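Local coordinates for hypothetical protein (Bacteroides uniformis ATCC 8492, PDB 4QRL) that is of unknown function but has a lipocalin-like beta-barrel fold, so it may bind a small hydrophobic ligand, as many members of the calycin superfamily do, at residues Lys89-Ser101 / Leu104-Phe116. Sequence-based numbering, arbitrary orientation.
Sequences KCTFKVEDLSYSS and LEYEGTKSIFRKF
Antiparallel pairing of strand 89-97 with 104-106 forms one end of this contact among the last three strands of the barrel; at the other, Ser100 and Ser101, leading into strand 101-106, lie beside Arg114 and Lys115 of the last strand. Lys93 and Glu105 form a hydrogen-bonded pair: Lys93 N reaches Glu105 O at 2.8 Å, and Glu105 N returns to Lys93 O. Beside it, Val94 and Leu104, a non-hydrogen-bonded pair, run side by side with Val94 CG2 against Leu104 CD2. Leu104 CB also meets Phe92 CD2 at 3.8 Å, while Leu104 CD1 lies over one face of the buried Phe92 ring, toward its rim; branched and aromatic groups suit this apolar face. Cys90 SG, set anti to the backbone N (chi1 -174°), comes over a face of the Tyr106 ring, 3.8 Å from its centroid, a sulfur-aromatic contact suited to a polarisable sulfur. On the other side of the sheet, the Glu95 carboxylate lies against the methylenes of Glu105, with OE2 3.3 Å from Glu105 CG. Glu95 OE1 forms a salt bridge with Arg103, which probably offsets the nearby Glu105 carboxylate; Glu105 OE2 accepts from Gly108 N at 2.7 Å, bracing the type I' turn of Tyr106-Thr109. Glu95 and Asp96 together face Arg103 in a classic beta bulge.

At the far end, Lys115 N donates to Ser100 O at 3.0 Å. The Lys115 side chain leaves with CG anti to the backbone N (chi1 -166°), then curls along Tyr99 O, to which NZ donates at 2.6 Å. Its length lets one ammonium also hydrogen-bond to Asp8 O and sit over a face of the Tyr99 ring, a cation-pi contact. A leucine in its place would probably leave both carbonyls without this donor and the ring without its cation. Such successive antiparallel hairpins build the up-and-down barrel of the lipocalin-like fold.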
ATOM      1  N   LYS A  89      -9.031  -7.107   0.696  1.00 30.06           N
ATOM      2  CA  LYS A  89      -7.828  -7.949   0.676  1.00 29.49           C
ATOM      3  C   LYS A  89      -7.059  -7.879  -0.627  1.00 30.63           C
ATOM      4  O   LYS A  89      -7.662  -7.857  -1.697  1.00 29.60           O
ATOM      5  CB  LYS A  89      -8.203  -9.432   0.881  1.00 32.79           C
ATOM      6  CG  LYS A  89      -9.127  -9.784   2.026  1.00 41.53           C
ATOM      7  CD  LYS A  89      -9.338 -11.301   2.030  1.00 46.01           C
ATOM      8  CE  LYS A  89     -10.426 -11.742   2.971  1.00 63.34           C
ATOM      9  NZ  LYS A  89     -10.563 -13.223   3.016  1.00 73.75           N
ATOM     10  N   CYS A  90      -5.729  -7.960  -0.539  1.00 26.36           N
ATOM     11  CA  CYS A  90      -4.853  -8.055  -1.706  1.00 26.93           C
ATOM     12  C   CYS A  90      -3.536  -8.732  -1.332  1.00 28.82           C
ATOM     13  O   CYS A  90      -2.867  -8.317  -0.378  1.00 25.95           O
ATOM     14  CB  CYS A  90      -4.601  -6.697  -2.358  1.00 27.13           C
ATOM     15  SG  CYS A  90      -3.659  -6.793  -3.911  1.00 31.46           S
ATOM     16  N   THR A  91      -3.143  -9.724  -2.143  1.00 25.06           N
ATOM     17  CA  THR A  91      -1.867 -10.399  -1.996  1.00 26.60           C
ATOM     18  C   THR A  91      -0.935  -9.886  -3.079  1.00 28.93           C
ATOM     19  O   THR A  91      -1.197 -10.037  -4.264  1.00 29.83           O
ATOM     20  CB  THR A  91      -2.002 -11.915  -2.021  1.00 30.81           C
ATOM     21  OG1 THR A  91      -2.772 -12.284  -0.879  1.00 30.77           O
ATOM     22  CG2 THR A  91      -0.608 -12.615  -1.980  1.00 28.67           C
ATOM     23  N   PHE A  92       0.146  -9.293  -2.660  1.00 26.03           N
ATOM     24  CA  PHE A  92       1.158  -8.726  -3.552  1.00 26.02           C
ATOM     25  C   PHE A  92       2.401  -9.569  -3.609  1.00 29.46           C
ATOM     26  O   PHE A  92       2.766 -10.189  -2.608  1.00 29.22           O
ATOM     27  CB  PHE A  92       1.585  -7.332  -3.024  1.00 26.77           C
ATOM     28  CG  PHE A  92       0.528  -6.257  -3.034  1.00 26.52           C
ATOM     29  CD1 PHE A  92      -0.340  -6.100  -1.962  1.00 26.72           C
ATOM     30  CD2 PHE A  92       0.411  -5.383  -4.113  1.00 26.17           C
ATOM     31  CE1 PHE A  92      -1.303  -5.080  -1.964  1.00 26.70           C
ATOM     32  CE2 PHE A  92      -0.524  -4.354  -4.100  1.00 27.13           C
ATOM     33  CZ  PHE A  92      -1.390  -4.217  -3.043  1.00 26.37           C
ATOM     34  N   LYS A  93       3.092  -9.544  -4.755  1.00 26.63           N
ATOM     35  CA  LYS A  93       4.424 -10.108  -4.887  1.00 26.90           C
ATOM     36  C   LYS A  93       5.402  -9.030  -4.452  1.00 28.00           C
ATOM     37  O   LYS A  93       5.269  -7.891  -4.888  1.00 26.85           O
ATOM     38  CB  LYS A  93       4.715 -10.566  -6.333  1.00 30.61           C
ATOM     39  CG  LYS A  93       6.146 -11.102  -6.510  1.00 53.19           C
ATOM     40  CD  LYS A  93       6.236 -12.275  -7.471  1.00 63.91           C
ATOM     41  CE  LYS A  93       7.650 -12.511  -7.929  1.00 76.97           C
ATOM     42  NZ  LYS A  93       8.042 -11.562  -9.002  1.00 86.87           N
ATOM     43  N   VAL A  94       6.356  -9.370  -3.585  1.00 26.09           N
ATOM     44  CA  VAL A  94       7.407  -8.460  -3.167  1.00 25.79           C
ATOM     45  C   VAL A  94       8.542  -8.633  -4.177  1.00 30.56           C
ATOM     46  O   VAL A  94       9.324  -9.607  -4.129  1.00 32.52           O
ATOM     47  CB  VAL A  94       7.862  -8.658  -1.699  1.00 30.17           C
ATOM     48  CG1 VAL A  94       8.986  -7.682  -1.336  1.00 30.42           C
ATOM     49  CG2 VAL A  94       6.685  -8.489  -0.748  1.00 28.75           C
ATOM     50  N   GLU A  95       8.592  -7.711  -5.125  1.00 26.62           N
ATOM     51  CA  GLU A  95       9.600  -7.734  -6.191  1.00 27.72           C
ATOM     52  C   GLU A  95      10.921  -7.227  -5.678  1.00 31.35           C
ATOM     53  O   GLU A  95      11.990  -7.623  -6.162  1.00 31.10           O
ATOM     54  CB  GLU A  95       9.123  -6.894  -7.387  1.00 29.25           C
ATOM     55  CG  GLU A  95       7.963  -7.538  -8.139  1.00 32.94           C
ATOM     56  CD  GLU A  95       7.726  -6.992  -9.530  1.00 39.61           C
ATOM     57  OE1 GLU A  95       8.172  -5.863  -9.828  1.00 42.35           O
ATOM     58  OE2 GLU A  95       7.065  -7.695 -10.320  1.00 33.44           O
ATOM     59  N   ASP A  96      10.858  -6.308  -4.706  1.00 27.46           N
ATOM     60  CA  ASP A  96      12.066  -5.745  -4.119  1.00 28.03           C
ATOM     61  C   ASP A  96      11.813  -5.277  -2.734  1.00 29.41           C
ATOM     62  O   ASP A  96      10.778  -4.654  -2.468  1.00 28.45           O
ATOM     63  CB  ASP A  96      12.613  -4.554  -4.942  1.00 30.01           C
ATOM     64  CG  ASP A  96      13.854  -3.928  -4.326  1.00 37.80           C
ATOM     65  OD1 ASP A  96      14.925  -4.569  -4.369  1.00 41.84           O
ATOM     66  OD2 ASP A  96      13.743  -2.821  -3.762  1.00 38.99           O
ATOM     67  N   LEU A  97      12.757  -5.591  -1.841  1.00 27.24           N
ATOM     68  CA  LEU A  97      12.737  -5.084  -0.489  1.00 26.16           C
ATOM     69  C   LEU A  97      14.153  -4.894   0.008  1.00 30.78           C
ATOM     70  O   LEU A  97      14.938  -5.837   0.043  1.00 30.80           O
ATOM     71  CB  LEU A  97      11.923  -5.940   0.498  1.00 26.13           C
ATOM     72  CG  LEU A  97      12.032  -5.564   2.000  1.00 29.10           C
ATOM     73  CD1 LEU A  97      11.396  -4.207   2.300  1.00 27.77           C
ATOM     74  CD2 LEU A  97      11.432  -6.659   2.891  1.00 32.87           C
ATOM     75  N   SER A  98      14.449  -3.668   0.423  1.00 26.00           N
ATOM     76  CA  SER A  98      15.693  -3.304   1.107  1.00 25.61           C
ATOM     77  C   SER A  98      15.262  -2.323   2.177  1.00 26.80           C
ATOM     78  O   SER A  98      14.090  -1.943   2.201  1.00 27.20           O
ATOM     79  CB  SER A  98      16.722  -2.724   0.130  1.00 26.57           C
ATOM     80  OG  SER A  98      16.357  -1.432  -0.332  1.00 30.21           O
ATOM     81  N   TYR A  99      16.164  -1.871   3.007  1.00 24.86           N
ATOM     82  CA  TYR A  99      15.830  -0.880   4.035  1.00 24.45           C
ATOM     83  C   TYR A  99      15.254   0.435   3.445  1.00 29.74           C
ATOM     84  O   TYR A  99      14.504   1.120   4.128  1.00 31.50           O
ATOM     85  CB  TYR A  99      17.089  -0.549   4.852  1.00 27.16           C
ATOM     86  CG  TYR A  99      16.777   0.187   6.131  1.00 28.27           C
ATOM     87  CD1 TYR A  99      16.060  -0.429   7.155  1.00 29.88           C
ATOM     88  CD2 TYR A  99      17.204   1.498   6.326  1.00 28.90           C
ATOM     89  CE1 TYR A  99      15.773   0.243   8.342  1.00 33.95           C
ATOM     90  CE2 TYR A  99      16.943   2.174   7.522  1.00 29.88           C
ATOM     91  CZ  TYR A  99      16.199   1.550   8.514  1.00 39.15           C
ATOM     92  OH  TYR A  99      15.934   2.204   9.692  1.00 39.37           O
ATOM     93  N   SER A 100      15.616   0.805   2.202  1.00 26.16           N
ATOM     94  CA  SER A 100      15.133   2.076   1.656  1.00 24.83           C
ATOM     95  C   SER A 100      14.162   1.933   0.473  1.00 26.67           C
ATOM     96  O   SER A 100      13.513   2.911   0.113  1.00 23.84           O
ATOM     97  CB  SER A 100      16.330   2.933   1.250  1.00 29.56           C
ATOM     98  OG  SER A 100      17.099   2.219   0.303  1.00 36.91           O
ATOM     99  N   SER A 101      14.029   0.722  -0.107  1.00 24.37           N
ATOM    100  CA  SER A 101      13.215   0.506  -1.296  1.00 23.47           C
ATOM    101  C   SER A 101      12.228  -0.665  -1.141  1.00 24.72           C
ATOM    102  O   SER A 101      12.585  -1.706  -0.608  1.00 24.60           O
ATOM    103  CB  SER A 101      14.120   0.240  -2.495  1.00 29.21           C
ATOM    104  OG  SER A 101      13.359  -0.187  -3.612  1.00 41.91           O
ATOM    105  N   LEU A 104       6.072  -3.601  -4.838  1.00 24.61           N
ATOM    106  CA  LEU A 104       4.963  -4.533  -4.747  1.00 24.50           C
ATOM    107  C   LEU A 104       4.318  -4.711  -6.125  1.00 28.06           C
ATOM    108  O   LEU A 104       4.230  -3.756  -6.889  1.00 29.48           O
ATOM    109  CB  LEU A 104       3.917  -4.044  -3.721  1.00 23.47           C
ATOM    110  CG  LEU A 104       4.381  -3.896  -2.265  1.00 25.99           C
ATOM    111  CD1 LEU A 104       3.229  -3.446  -1.376  1.00 25.70           C
ATOM    112  CD2 LEU A 104       5.029  -5.190  -1.730  1.00 26.86           C
ATOM    113  N   GLU A 105       3.908  -5.936  -6.447  1.00 24.00           N
ATOM    114  CA  GLU A 105       3.283  -6.228  -7.732  1.00 23.70           C
ATOM    115  C   GLU A 105       1.998  -6.996  -7.527  1.00 26.91           C
ATOM    116  O   GLU A 105       1.967  -7.948  -6.767  1.00 26.82           O
ATOM    117  CB  GLU A 105       4.265  -6.995  -8.618  1.00 25.69           C
ATOM    118  CG  GLU A 105       3.784  -7.282 -10.037  1.00 35.53           C
ATOM    119  CD  GLU A 105       2.977  -8.552 -10.179  1.00 35.66           C
ATOM    120  OE1 GLU A 105       3.278  -9.544  -9.475  1.00 37.73           O
ATOM    121  OE2 GLU A 105       2.009  -8.535 -10.965  1.00 30.50           O
ATOM    122  N   TYR A 106       0.943  -6.608  -8.265  1.00 26.62           N
ATOM    123  CA  TYR A 106      -0.341  -7.287  -8.295  1.00 27.26           C
ATOM    124  C   TYR A 106      -0.948  -7.146  -9.698  1.00 31.03           C
ATOM    125  O   TYR A 106      -1.213  -6.023 -10.146  1.00 29.78           O
ATOM    126  CB  TYR A 106      -1.304  -6.765  -7.231  1.00 29.07           C
ATOM    127  CG  TYR A 106      -2.659  -7.445  -7.324  1.00 32.44           C
ATOM    128  CD1 TYR A 106      -2.835  -8.756  -6.894  1.00 35.08           C
ATOM    129  CD2 TYR A 106      -3.749  -6.797  -7.900  1.00 33.61           C
ATOM    130  CE1 TYR A 106      -4.058  -9.405  -7.029  1.00 36.37           C
ATOM    131  CE2 TYR A 106      -4.979  -7.437  -8.041  1.00 35.42           C
ATOM    132  CZ  TYR A 106      -5.130  -8.740  -7.600  1.00 43.91           C
ATOM    133  OH  TYR A 106      -6.338  -9.383  -7.727  1.00 45.42           O
ATOM    134  N   GLU A 107      -1.145  -8.296 -10.381  1.00 28.37           N
ATOM    135  CA  GLU A 107      -1.724  -8.416 -11.723  1.00 28.14           C
ATOM    136  C   GLU A 107      -1.056  -7.408 -12.689  1.00 34.13           C
ATOM    137  O   GLU A 107      -1.744  -6.619 -13.321  1.00 34.62           O
ATOM    138  CB  GLU A 107      -3.266  -8.239 -11.669  1.00 28.81           C
ATOM    139  CG  GLU A 107      -3.954  -9.361 -10.913  1.00 34.79           C
ATOM    140  CD  GLU A 107      -5.468  -9.410 -10.958  1.00 46.90           C
ATOM    141  OE1 GLU A 107      -6.099  -8.433 -11.417  1.00 36.51           O
ATOM    142  OE2 GLU A 107      -6.025 -10.445 -10.534  1.00 43.87           O
ATOM    143  N   GLY A 108       0.283  -7.420 -12.737  1.00 33.52           N
ATOM    144  CA  GLY A 108       1.089  -6.567 -13.618  1.00 33.92           C
ATOM    145  C   GLY A 108       1.322  -5.118 -13.204  1.00 37.41           C
ATOM    146  O   GLY A 108       2.156  -4.435 -13.817  1.00 37.64           O
ATOM    147  N   THR A 109       0.583  -4.617 -12.186  1.00 30.94           N
ATOM    148  CA  THR A 109       0.768  -3.246 -11.715  1.00 29.11           C
ATOM    149  C   THR A 109       1.753  -3.227 -10.552  1.00 31.36           C
ATOM    150  O   THR A 109       1.579  -3.979  -9.592  1.00 30.11           O
ATOM    151  CB  THR A 109      -0.545  -2.598 -11.332  1.00 29.36           C
ATOM    152  OG1 THR A 109      -1.303  -2.417 -12.532  1.00 32.00           O
ATOM    153  CG2 THR A 109      -0.345  -1.217 -10.631  1.00 26.87           C
ATOM    154  N   LYS A 110       2.747  -2.334 -10.628  1.00 26.98           N
ATOM    155  CA  LYS A 110       3.722  -2.196  -9.569  1.00 24.78           C
ATOM    156  C   LYS A 110       3.448  -0.938  -8.752  1.00 26.61           C
ATOM    157  O   LYS A 110       3.145   0.111  -9.316  1.00 26.79           O
ATOM    158  CB  LYS A 110       5.164  -2.154 -10.102  1.00 27.67           C
ATOM    159  CG  LYS A 110       5.491  -2.898 -11.409  1.00 45.29           C
ATOM    160  CD  LYS A 110       5.433  -4.397 -11.337  1.00 51.84           C
ATOM    161  CE  LYS A 110       5.828  -5.059 -12.645  1.00 66.63           C
ATOM    162  NZ  LYS A 110       5.052  -4.563 -13.820  1.00 80.70           N
ATOM    163  N   SER A 111       3.576  -1.065  -7.426  1.00 22.58           N
ATOM    164  CA  SER A 111       3.491  -0.008  -6.412  1.00 22.00           C
ATOM    165  C   SER A 111       4.947   0.219  -5.952  1.00 24.84           C
ATOM    166  O   SER A 111       5.549  -0.686  -5.369  1.00 25.64           O
ATOM    167  CB  SER A 111       2.594  -0.469  -5.263  1.00 26.77           C
ATOM    168  OG  SER A 111       1.248  -0.623  -5.678  1.00 34.57           O
ATOM    169  N   ILE A 112       5.520   1.379  -6.270  1.00 20.34           N
ATOM    170  CA  ILE A 112       6.930   1.694  -5.961  1.00 21.18           C
ATOM    171  C   ILE A 112       7.019   2.581  -4.725  1.00 21.48           C
ATOM    172  O   ILE A 112       6.443   3.666  -4.731  1.00 21.24           O
ATOM    173  CB  ILE A 112       7.607   2.407  -7.167  1.00 26.39           C
ATOM    174  CG1 ILE A 112       7.289   1.786  -8.573  1.00 31.19           C
ATOM    175  CG2 ILE A 112       9.096   2.693  -6.881  1.00 26.49           C
ATOM    176  CD1 ILE A 112       7.675   0.432  -8.814  1.00 40.34           C
ATOM    177  N   PHE A 113       7.774   2.159  -3.707  1.00 20.07           N
ATOM    178  CA  PHE A 113       7.885   2.929  -2.438  1.00 19.86           C
ATOM    179  C   PHE A 113       9.319   3.251  -2.045  1.00 25.52           C
ATOM    180  O   PHE A 113      10.238   2.499  -2.365  1.00 24.90           O
ATOM    181  CB  PHE A 113       7.295   2.138  -1.229  1.00 20.50           C
ATOM    182  CG  PHE A 113       5.894   1.614  -1.375  1.00 20.40           C
ATOM    183  CD1 PHE A 113       5.635   0.467  -2.132  1.00 21.78           C
ATOM    184  CD2 PHE A 113       4.844   2.207  -0.691  1.00 19.96           C
ATOM    185  CE1 PHE A 113       4.328  -0.022  -2.272  1.00 21.28           C
ATOM    186  CE2 PHE A 113       3.535   1.706  -0.815  1.00 23.07           C
ATOM    187  CZ  PHE A 113       3.290   0.585  -1.590  1.00 20.63           C
ATOM    188  N   ARG A 114       9.481   4.340  -1.258  1.00 23.00           N
ATOM    189  CA  ARG A 114      10.751   4.680  -0.628  1.00 24.10           C
ATOM    190  C   ARG A 114      10.490   4.847   0.834  1.00 23.66           C
ATOM    191  O   ARG A 114       9.419   5.310   1.215  1.00 22.94           O
ATOM    192  CB  ARG A 114      11.412   5.943  -1.219  1.00 25.83           C
ATOM    193  CG  ARG A 114      10.637   7.275  -0.948  1.00 38.34           C
ATOM    194  CD  ARG A 114      11.379   8.515  -1.446  1.00 37.50           C
ATOM    195  NE  ARG A 114      10.449   9.614  -1.735  1.00 34.06           N
ATOM    196  CZ  ARG A 114      10.655  10.549  -2.661  1.00 48.11           C
ATOM    197  NH1 ARG A 114      11.768  10.546  -3.381  1.00 34.45           N
ATOM    198  NH2 ARG A 114       9.744  11.492  -2.874  1.00 30.07           N
ATOM    199  N   LYS A 115      11.460   4.447   1.668  1.00 22.71           N
ATOM    200  CA  LYS A 115      11.310   4.545   3.102  1.00 22.79           C
ATOM    201  C   LYS A 115      11.126   6.025   3.484  1.00 25.84           C
ATOM    202  O   LYS A 115      11.781   6.902   2.914  1.00 26.38           O
ATOM    203  CB  LYS A 115      12.523   3.923   3.797  1.00 26.11           C
ATOM    204  CG  LYS A 115      12.333   3.669   5.279  1.00 33.79           C
ATOM    205  CD  LYS A 115      11.370   2.503   5.538  1.00 39.08           C
ATOM    206  CE  LYS A 115      11.914   1.565   6.561  1.00 44.62           C
ATOM    207  NZ  LYS A 115      12.809   0.522   5.995  1.00 40.66           N
ATOM    208  N   PHE A 116      10.168   6.289   4.370  1.00 21.12           N
ATOM    209  CA  PHE A 116       9.835   7.649   4.791  1.00 22.77           C
ATOM    210  C   PHE A 116      10.091   7.805   6.300  1.00 27.02           C
ATOM    211  O   PHE A 116      11.266   7.990   6.687  1.00 32.65           O
ATOM    212  CB  PHE A 116       8.364   7.965   4.399  1.00 24.47           C
ATOM    213  CG  PHE A 116       8.035   9.444   4.369  1.00 26.41           C
ATOM    214  CD1 PHE A 116       8.498  10.260   3.336  1.00 27.46           C
ATOM    215  CD2 PHE A 116       7.234  10.017   5.357  1.00 29.89           C
ATOM    216  CE1 PHE A 116       8.135  11.611   3.275  1.00 29.16           C
ATOM    217  CE2 PHE A 116       6.906  11.385   5.312  1.00 30.92           C
ATOM    218  CZ  PHE A 116       7.387  12.172   4.288  1.00 28.44           C
ATOM    219  OXT PHE A 116       9.144   7.673   7.086  1.00 34.15           O
TER
HETATM  220  O   HOH W   1      11.439   1.260  -4.837  1.00 42.98           O